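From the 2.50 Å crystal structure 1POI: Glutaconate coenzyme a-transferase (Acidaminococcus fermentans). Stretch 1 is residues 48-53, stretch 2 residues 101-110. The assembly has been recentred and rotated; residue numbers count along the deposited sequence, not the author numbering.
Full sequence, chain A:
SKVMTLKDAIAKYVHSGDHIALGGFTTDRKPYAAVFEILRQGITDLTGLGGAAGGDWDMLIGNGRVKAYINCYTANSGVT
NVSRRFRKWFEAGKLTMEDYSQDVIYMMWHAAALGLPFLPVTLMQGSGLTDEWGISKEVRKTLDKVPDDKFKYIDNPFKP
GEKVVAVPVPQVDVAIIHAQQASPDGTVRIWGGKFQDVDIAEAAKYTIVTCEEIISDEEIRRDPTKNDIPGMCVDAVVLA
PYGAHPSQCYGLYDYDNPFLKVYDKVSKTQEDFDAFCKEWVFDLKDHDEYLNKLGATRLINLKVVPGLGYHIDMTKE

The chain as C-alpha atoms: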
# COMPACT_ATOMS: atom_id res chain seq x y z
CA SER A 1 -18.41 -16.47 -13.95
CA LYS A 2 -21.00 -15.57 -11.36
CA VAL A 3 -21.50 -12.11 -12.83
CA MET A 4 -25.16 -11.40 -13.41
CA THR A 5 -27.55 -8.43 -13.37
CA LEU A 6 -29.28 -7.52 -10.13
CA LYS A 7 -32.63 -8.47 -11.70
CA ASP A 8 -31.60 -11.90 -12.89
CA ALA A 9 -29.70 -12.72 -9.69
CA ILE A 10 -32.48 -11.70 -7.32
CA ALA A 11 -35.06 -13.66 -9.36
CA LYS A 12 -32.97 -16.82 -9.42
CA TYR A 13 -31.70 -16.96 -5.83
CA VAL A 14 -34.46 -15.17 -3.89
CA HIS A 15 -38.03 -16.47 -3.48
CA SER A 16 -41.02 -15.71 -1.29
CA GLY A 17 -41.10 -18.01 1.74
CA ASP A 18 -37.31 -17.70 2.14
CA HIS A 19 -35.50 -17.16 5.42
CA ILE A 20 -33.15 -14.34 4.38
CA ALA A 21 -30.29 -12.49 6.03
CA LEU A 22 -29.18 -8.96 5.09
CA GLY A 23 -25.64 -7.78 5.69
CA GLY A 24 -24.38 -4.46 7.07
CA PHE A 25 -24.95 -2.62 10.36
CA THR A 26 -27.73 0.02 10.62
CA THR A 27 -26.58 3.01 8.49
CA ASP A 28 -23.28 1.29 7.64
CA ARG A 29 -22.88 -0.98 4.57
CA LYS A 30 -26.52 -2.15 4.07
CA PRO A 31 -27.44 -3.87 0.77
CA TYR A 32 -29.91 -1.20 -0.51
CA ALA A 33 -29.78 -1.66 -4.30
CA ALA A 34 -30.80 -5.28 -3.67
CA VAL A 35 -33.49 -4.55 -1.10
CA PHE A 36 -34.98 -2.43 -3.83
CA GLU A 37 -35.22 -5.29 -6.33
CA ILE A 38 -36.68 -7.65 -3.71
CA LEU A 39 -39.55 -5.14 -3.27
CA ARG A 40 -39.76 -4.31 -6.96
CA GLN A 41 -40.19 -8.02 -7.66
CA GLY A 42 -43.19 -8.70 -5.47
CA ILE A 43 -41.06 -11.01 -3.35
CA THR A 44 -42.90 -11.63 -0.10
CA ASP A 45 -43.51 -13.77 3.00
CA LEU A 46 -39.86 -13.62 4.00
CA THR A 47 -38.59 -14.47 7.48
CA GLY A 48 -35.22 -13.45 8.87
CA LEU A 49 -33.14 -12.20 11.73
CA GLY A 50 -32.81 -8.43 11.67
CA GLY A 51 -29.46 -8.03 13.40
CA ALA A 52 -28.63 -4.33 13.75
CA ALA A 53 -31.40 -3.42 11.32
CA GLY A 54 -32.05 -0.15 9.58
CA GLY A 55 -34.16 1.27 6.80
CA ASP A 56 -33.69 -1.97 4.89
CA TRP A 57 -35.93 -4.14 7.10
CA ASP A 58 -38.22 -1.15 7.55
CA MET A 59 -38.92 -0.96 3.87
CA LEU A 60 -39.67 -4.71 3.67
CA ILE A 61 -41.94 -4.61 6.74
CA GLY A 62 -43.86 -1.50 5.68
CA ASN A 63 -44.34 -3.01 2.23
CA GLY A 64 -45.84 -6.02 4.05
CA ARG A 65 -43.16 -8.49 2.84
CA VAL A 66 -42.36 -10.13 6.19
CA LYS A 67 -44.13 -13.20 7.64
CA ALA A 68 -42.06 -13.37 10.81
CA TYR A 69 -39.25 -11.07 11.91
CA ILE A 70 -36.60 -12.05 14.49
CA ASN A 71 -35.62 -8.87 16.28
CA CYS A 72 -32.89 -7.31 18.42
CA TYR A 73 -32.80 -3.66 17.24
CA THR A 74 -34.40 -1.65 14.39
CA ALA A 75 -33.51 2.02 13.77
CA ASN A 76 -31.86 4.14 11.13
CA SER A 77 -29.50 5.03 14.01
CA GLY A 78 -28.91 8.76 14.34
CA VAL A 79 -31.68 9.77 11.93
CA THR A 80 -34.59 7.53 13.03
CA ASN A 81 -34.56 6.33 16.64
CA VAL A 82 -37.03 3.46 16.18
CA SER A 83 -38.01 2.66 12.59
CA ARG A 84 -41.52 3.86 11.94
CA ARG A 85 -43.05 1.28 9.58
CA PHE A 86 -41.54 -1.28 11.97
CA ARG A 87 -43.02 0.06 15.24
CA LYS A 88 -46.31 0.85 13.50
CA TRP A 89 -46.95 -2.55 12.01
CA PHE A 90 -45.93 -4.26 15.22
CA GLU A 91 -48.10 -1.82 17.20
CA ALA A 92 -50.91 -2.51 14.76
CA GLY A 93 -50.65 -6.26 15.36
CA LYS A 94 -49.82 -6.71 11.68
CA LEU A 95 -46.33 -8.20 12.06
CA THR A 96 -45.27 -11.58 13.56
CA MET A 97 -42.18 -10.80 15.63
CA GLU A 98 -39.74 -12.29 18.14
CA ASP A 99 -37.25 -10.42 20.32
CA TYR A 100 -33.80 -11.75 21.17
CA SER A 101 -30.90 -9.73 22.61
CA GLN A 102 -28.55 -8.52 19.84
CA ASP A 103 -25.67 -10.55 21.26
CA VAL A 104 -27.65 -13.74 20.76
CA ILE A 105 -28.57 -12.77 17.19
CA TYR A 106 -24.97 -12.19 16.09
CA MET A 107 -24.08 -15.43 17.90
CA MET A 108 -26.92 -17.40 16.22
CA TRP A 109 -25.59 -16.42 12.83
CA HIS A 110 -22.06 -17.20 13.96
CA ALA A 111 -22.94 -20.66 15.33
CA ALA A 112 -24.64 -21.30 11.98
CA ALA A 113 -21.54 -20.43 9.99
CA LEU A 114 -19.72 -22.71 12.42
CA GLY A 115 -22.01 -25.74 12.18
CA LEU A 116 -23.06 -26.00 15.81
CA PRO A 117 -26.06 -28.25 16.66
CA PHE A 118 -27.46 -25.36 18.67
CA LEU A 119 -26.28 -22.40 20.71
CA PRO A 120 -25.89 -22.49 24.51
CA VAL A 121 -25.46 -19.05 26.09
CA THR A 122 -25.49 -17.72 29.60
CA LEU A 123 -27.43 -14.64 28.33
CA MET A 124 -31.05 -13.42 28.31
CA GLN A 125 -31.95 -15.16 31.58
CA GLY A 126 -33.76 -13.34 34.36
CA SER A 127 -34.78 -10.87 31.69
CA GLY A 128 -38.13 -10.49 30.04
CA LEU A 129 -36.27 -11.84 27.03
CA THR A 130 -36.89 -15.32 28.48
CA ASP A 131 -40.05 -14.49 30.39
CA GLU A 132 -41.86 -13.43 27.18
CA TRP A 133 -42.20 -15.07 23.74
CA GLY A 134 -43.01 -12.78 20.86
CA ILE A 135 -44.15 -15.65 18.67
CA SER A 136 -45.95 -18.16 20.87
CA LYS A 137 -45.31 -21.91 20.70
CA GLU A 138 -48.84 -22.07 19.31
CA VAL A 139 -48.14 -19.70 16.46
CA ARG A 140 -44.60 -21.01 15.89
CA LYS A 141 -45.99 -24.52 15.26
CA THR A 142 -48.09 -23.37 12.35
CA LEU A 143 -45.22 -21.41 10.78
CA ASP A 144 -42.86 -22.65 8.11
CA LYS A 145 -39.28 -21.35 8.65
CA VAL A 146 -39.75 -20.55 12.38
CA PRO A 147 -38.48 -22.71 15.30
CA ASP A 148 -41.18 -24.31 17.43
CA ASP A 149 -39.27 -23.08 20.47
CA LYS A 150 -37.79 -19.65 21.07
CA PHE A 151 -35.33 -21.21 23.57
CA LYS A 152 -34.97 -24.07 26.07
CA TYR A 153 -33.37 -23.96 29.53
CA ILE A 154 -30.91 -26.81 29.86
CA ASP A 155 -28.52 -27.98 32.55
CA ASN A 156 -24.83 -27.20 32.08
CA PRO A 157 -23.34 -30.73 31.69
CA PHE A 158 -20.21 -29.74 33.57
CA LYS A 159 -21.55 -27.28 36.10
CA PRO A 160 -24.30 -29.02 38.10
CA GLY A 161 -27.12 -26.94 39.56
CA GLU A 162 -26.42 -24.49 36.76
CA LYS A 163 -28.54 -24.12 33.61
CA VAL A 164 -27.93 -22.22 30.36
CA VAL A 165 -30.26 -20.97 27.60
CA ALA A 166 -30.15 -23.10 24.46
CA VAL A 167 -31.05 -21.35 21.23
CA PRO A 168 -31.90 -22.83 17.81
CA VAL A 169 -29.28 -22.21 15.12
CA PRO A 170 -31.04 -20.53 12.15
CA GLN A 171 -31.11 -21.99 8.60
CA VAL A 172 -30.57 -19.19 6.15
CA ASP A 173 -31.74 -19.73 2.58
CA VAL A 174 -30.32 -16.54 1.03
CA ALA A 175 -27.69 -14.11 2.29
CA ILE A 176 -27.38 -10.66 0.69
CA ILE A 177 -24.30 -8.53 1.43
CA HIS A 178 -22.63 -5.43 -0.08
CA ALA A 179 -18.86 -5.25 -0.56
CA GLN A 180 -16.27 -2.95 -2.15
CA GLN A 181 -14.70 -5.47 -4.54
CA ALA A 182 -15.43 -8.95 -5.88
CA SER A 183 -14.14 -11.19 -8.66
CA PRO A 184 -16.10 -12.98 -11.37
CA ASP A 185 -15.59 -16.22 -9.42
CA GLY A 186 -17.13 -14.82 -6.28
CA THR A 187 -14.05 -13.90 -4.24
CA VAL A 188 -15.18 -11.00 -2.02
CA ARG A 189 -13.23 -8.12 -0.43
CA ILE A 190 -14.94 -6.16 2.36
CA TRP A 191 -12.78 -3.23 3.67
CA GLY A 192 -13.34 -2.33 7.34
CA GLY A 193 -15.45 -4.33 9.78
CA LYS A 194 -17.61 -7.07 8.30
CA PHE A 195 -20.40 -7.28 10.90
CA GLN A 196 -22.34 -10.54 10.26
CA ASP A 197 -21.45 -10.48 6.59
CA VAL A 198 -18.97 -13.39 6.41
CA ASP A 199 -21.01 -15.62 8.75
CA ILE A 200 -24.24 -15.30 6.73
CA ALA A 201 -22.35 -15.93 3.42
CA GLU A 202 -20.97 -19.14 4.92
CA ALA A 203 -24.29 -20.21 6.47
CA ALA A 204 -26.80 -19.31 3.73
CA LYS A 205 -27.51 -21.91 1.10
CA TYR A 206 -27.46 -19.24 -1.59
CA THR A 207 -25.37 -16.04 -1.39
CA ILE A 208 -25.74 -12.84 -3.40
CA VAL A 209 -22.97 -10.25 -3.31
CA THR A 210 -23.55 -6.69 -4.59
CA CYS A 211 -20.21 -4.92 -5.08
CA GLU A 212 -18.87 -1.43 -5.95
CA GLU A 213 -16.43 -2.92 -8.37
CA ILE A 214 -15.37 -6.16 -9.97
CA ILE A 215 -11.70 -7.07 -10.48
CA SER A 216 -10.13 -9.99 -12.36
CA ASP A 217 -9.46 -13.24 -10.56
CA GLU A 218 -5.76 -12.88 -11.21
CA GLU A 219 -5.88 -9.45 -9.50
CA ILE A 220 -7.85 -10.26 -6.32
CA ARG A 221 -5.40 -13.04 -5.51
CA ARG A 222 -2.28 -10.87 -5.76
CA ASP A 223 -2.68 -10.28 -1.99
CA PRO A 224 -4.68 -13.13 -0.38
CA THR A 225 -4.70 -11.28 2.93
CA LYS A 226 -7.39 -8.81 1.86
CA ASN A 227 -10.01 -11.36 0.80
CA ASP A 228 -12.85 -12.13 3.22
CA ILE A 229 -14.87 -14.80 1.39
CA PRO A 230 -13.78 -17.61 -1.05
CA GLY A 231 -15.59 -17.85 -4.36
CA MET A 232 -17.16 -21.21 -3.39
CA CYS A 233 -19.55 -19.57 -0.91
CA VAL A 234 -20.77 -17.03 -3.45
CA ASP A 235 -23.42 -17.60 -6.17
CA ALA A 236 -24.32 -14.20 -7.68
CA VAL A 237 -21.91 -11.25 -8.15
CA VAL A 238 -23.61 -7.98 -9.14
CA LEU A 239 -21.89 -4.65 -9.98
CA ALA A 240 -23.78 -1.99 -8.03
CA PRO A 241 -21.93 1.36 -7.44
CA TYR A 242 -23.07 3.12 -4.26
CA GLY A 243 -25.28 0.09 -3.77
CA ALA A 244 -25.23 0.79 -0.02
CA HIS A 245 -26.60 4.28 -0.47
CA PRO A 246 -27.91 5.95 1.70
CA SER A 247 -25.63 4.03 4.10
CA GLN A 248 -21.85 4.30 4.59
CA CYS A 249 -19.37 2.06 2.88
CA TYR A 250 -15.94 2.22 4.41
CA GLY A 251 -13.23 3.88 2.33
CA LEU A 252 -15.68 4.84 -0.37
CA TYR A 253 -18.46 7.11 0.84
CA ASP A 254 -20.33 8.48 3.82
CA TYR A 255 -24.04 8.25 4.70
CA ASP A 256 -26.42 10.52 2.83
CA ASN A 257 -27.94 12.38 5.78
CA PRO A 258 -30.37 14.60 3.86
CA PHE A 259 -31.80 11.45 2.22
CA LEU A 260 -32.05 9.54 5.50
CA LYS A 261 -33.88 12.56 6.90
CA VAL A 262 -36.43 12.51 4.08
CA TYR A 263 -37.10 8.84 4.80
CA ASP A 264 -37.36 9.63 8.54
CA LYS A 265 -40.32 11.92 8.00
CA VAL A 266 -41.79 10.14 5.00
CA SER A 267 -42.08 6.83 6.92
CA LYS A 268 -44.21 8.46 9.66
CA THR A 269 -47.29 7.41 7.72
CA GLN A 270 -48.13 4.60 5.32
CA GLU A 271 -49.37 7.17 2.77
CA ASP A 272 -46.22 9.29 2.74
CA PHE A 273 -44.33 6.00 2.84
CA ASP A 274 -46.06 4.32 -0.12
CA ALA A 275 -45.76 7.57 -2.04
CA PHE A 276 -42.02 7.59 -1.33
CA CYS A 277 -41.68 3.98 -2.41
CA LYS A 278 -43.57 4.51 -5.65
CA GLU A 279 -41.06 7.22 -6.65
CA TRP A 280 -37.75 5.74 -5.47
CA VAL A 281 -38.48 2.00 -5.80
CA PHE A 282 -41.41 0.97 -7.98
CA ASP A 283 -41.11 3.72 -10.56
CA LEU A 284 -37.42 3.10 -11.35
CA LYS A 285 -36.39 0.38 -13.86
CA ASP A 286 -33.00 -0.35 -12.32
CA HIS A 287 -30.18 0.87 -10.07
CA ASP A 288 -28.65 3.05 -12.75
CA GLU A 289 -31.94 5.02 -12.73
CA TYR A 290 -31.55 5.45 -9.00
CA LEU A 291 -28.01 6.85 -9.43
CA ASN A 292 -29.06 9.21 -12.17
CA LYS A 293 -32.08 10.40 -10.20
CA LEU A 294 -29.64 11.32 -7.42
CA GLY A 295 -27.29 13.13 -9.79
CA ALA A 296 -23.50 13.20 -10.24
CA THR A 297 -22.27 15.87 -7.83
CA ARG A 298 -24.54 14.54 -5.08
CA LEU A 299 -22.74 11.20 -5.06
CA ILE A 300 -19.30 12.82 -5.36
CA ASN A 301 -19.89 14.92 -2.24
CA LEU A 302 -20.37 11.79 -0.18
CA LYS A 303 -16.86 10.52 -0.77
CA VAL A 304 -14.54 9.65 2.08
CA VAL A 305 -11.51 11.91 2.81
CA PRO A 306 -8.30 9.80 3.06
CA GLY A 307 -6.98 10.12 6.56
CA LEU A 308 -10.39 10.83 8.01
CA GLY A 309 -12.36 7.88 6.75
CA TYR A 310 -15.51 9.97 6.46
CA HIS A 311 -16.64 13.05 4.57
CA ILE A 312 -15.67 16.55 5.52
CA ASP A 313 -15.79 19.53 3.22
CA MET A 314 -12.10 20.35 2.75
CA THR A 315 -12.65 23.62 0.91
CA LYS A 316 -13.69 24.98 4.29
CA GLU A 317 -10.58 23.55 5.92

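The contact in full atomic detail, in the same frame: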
# COMPACT_ATOMS: atom_id res chain seq x y z
N GLY A 48 -36.63 -13.73 8.72
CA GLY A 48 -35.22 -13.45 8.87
C GLY A 48 -34.89 -12.86 10.20
O GLY A 48 -35.77 -12.49 10.99
N LEU A 49 -33.59 -12.83 10.50
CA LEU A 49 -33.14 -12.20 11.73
C LEU A 49 -32.73 -10.80 11.28
O LEU A 49 -32.08 -10.62 10.23
CB LEU A 49 -31.92 -12.91 12.34
CG LEU A 49 -31.68 -14.42 12.40
CD1 LEU A 49 -30.78 -14.65 13.58
CD2 LEU A 49 -32.94 -15.22 12.55
N GLY A 50 -33.15 -9.79 12.03
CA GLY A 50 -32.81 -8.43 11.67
C GLY A 50 -31.35 -8.06 11.89
O GLY A 50 -30.70 -7.56 10.98
N GLY A 51 -30.83 -8.40 13.06
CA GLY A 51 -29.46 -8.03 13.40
C GLY A 51 -29.59 -6.57 13.75
O GLY A 51 -30.63 -6.16 14.26
N ALA A 52 -28.55 -5.77 13.50
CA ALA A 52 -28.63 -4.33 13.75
C ALA A 52 -29.27 -3.79 12.47
O ALA A 52 -28.58 -3.40 11.52
CB ALA A 52 -27.27 -3.75 13.95
N ALA A 53 -30.60 -3.82 12.46
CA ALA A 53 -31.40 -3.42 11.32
C ALA A 53 -31.68 -1.94 11.13
O ALA A 53 -31.88 -1.19 12.09
CB ALA A 53 -32.71 -4.20 11.33
N SER A 101 -31.91 -10.74 22.33
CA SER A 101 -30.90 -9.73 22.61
C SER A 101 -30.03 -9.74 21.35
O SER A 101 -29.92 -10.77 20.69
CB SER A 101 -30.05 -10.18 23.79
OG SER A 101 -28.95 -10.95 23.32
N GLN A 102 -29.40 -8.62 21.03
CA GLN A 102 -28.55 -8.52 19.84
C GLN A 102 -27.36 -9.47 19.87
O GLN A 102 -26.94 -10.02 18.84
CB GLN A 102 -28.07 -7.10 19.68
CG GLN A 102 -27.28 -6.83 18.43
CD GLN A 102 -27.02 -5.35 18.27
OE1 GLN A 102 -27.93 -4.58 17.98
NE2 GLN A 102 -25.77 -4.95 18.43
N ASP A 103 -26.82 -9.68 21.06
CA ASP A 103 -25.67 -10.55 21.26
C ASP A 103 -26.01 -11.94 20.74
O ASP A 103 -25.30 -12.49 19.89
CB ASP A 103 -25.34 -10.58 22.75
CG ASP A 103 -25.34 -9.19 23.35
OD1 ASP A 103 -24.80 -8.27 22.70
OD2 ASP A 103 -25.91 -9.01 24.45
N VAL A 104 -27.17 -12.43 21.17
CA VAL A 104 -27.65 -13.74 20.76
C VAL A 104 -27.84 -13.82 19.25
O VAL A 104 -27.46 -14.81 18.65
CB VAL A 104 -28.94 -14.11 21.51
CG1 VAL A 104 -29.58 -15.36 20.92
CG2 VAL A 104 -28.63 -14.34 22.95
N ILE A 105 -28.38 -12.77 18.63
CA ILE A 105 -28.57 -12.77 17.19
C ILE A 105 -27.25 -12.91 16.42
O ILE A 105 -27.13 -13.69 15.48
CB ILE A 105 -29.30 -11.50 16.73
CG1 ILE A 105 -30.73 -11.49 17.25
CG2 ILE A 105 -29.28 -11.41 15.18
CD1 ILE A 105 -31.72 -12.20 16.37
N TYR A 106 -26.25 -12.11 16.79
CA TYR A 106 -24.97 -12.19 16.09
C TYR A 106 -24.33 -13.55 16.39
O TYR A 106 -23.67 -14.12 15.53
CB TYR A 106 -24.07 -10.99 16.42
CG TYR A 106 -24.40 -9.80 15.54
CD1 TYR A 106 -23.86 -9.71 14.27
CD2 TYR A 106 -25.36 -8.86 15.92
CE1 TYR A 106 -24.28 -8.74 13.38
CE2 TYR A 106 -25.79 -7.87 15.04
CZ TYR A 106 -25.26 -7.82 13.77
OH TYR A 106 -25.72 -6.89 12.85
N MET A 107 -24.58 -14.09 17.58
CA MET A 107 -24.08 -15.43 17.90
C MET A 107 -24.79 -16.46 16.99
O MET A 107 -24.13 -17.17 16.23
CB MET A 107 -24.33 -15.79 19.38
CG MET A 107 -23.59 -14.92 20.37
SD MET A 107 -21.92 -15.41 20.87
CE MET A 107 -21.25 -16.16 19.39
N MET A 108 -26.12 -16.49 17.04
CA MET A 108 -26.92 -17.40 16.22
C MET A 108 -26.39 -17.54 14.81
O MET A 108 -26.20 -18.64 14.30
CB MET A 108 -28.38 -16.97 16.20
CG MET A 108 -29.05 -17.12 17.57
SD MET A 108 -30.73 -16.51 17.65
CE MET A 108 -31.40 -17.10 16.18
N TRP A 109 -26.12 -16.41 14.18
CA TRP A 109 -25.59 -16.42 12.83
C TRP A 109 -24.19 -17.03 12.88
O TRP A 109 -23.82 -17.82 12.02
CB TRP A 109 -25.51 -15.00 12.28
CG TRP A 109 -26.74 -14.49 11.57
CD1 TRP A 109 -27.56 -15.21 10.76
CD2 TRP A 109 -27.18 -13.13 11.49
NE1 TRP A 109 -28.47 -14.38 10.16
CE2 TRP A 109 -28.26 -13.09 10.59
CE3 TRP A 109 -26.76 -11.93 12.08
CZ2 TRP A 109 -28.94 -11.91 10.26
CZ3 TRP A 109 -27.44 -10.75 11.75
CH2 TRP A 109 -28.51 -10.75 10.85
N HIS A 110 -23.41 -16.67 13.89
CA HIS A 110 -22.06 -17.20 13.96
C HIS A 110 -22.05 -18.73 14.13
O HIS A 110 -21.38 -19.44 13.35
CB HIS A 110 -21.22 -16.49 15.03
CG HIS A 110 -19.75 -16.78 14.93
ND1 HIS A 110 -18.99 -17.14 16.02
CD2 HIS A 110 -18.92 -16.84 13.86
CE1 HIS A 110 -17.76 -17.40 15.64
NE2 HIS A 110 -17.69 -17.23 14.33

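How does a short, glycine-rich segment come to lie against a helix? Residues 102-110 form a helix that runs on later in the chain, and S101 caps its start: S101 OG accepts from V104 N at 3.2 Å, satisfying an amide that has no helical partner at the first turn. The segment 48-53 crosses one side of this helix, coming nearest where the G51 CA and I105 CA lie 6.1 Å apart. Q102, I105, Y106, M108 and W109 touch it, a set recurring every three or four residues (Q102, then I105 and Y106, then M108 and W109), which places them on one side of the helix, while D103, V104, M107 and H110 make no contact. Together the two stretches bury 382 Å², mostly through L49, W109 and G51.

What does L49 find on the helix? Its CA-to-CB bond points toward the helix, and with chi1 in m and chi2 in t its CD1 methyl enters an apolar pocket. L49 CD1 is 3.8 Å from I105 CD1 and 3.6 Å from M108 CE, two residues that also point toward the segment. The same methyl sits over the W109 indole, 4.2 Å from the centroid of the five-membered ring and only 10° off its normal, so its C-H groups can meet the pi cloud in a CH-pi contact. These pairings are dispersive and gain from keeping greasy surface away from water.

How does W109 reach so much of the segment? Its large, flat ring meets three successive residues, with L49 CD1 over one face. L49 CB is 3.8 Å from W109 CZ2, G50 O approaches the ring edge at 3.9 Å from W109 CH2, and G51 CA lies 3.8 Å from W109 CZ3. The indole thus packs against backbone as well as side chain.

Why does glycine suit position 51? Its phi of 77° already favours a residue without a CB, and the packing adds a second reason. An ideal CB here would point toward the helix and fall 2.7 Å from W109 CZ3, a clash, and 3.1 Å from Y106 OH. With no side chain, G51 CA can settle 3.8 Å from I105 CG2 and 3.9 Å from Y106 OH.

Where does a polar bond tie the two stretches together? It follows directly after G51: A52 N donates to Y106 OH at 3.1 Å with a nearly straight N-H...O angle of 165°. The CA-to-CB bond of Y106 points sideways, but the end of the side chain comes nearer, placing the hydroxyl beside the backbone. The bond satisfies a buried amide, and A52 CB rests 3.7 Å from the same Y106 OH.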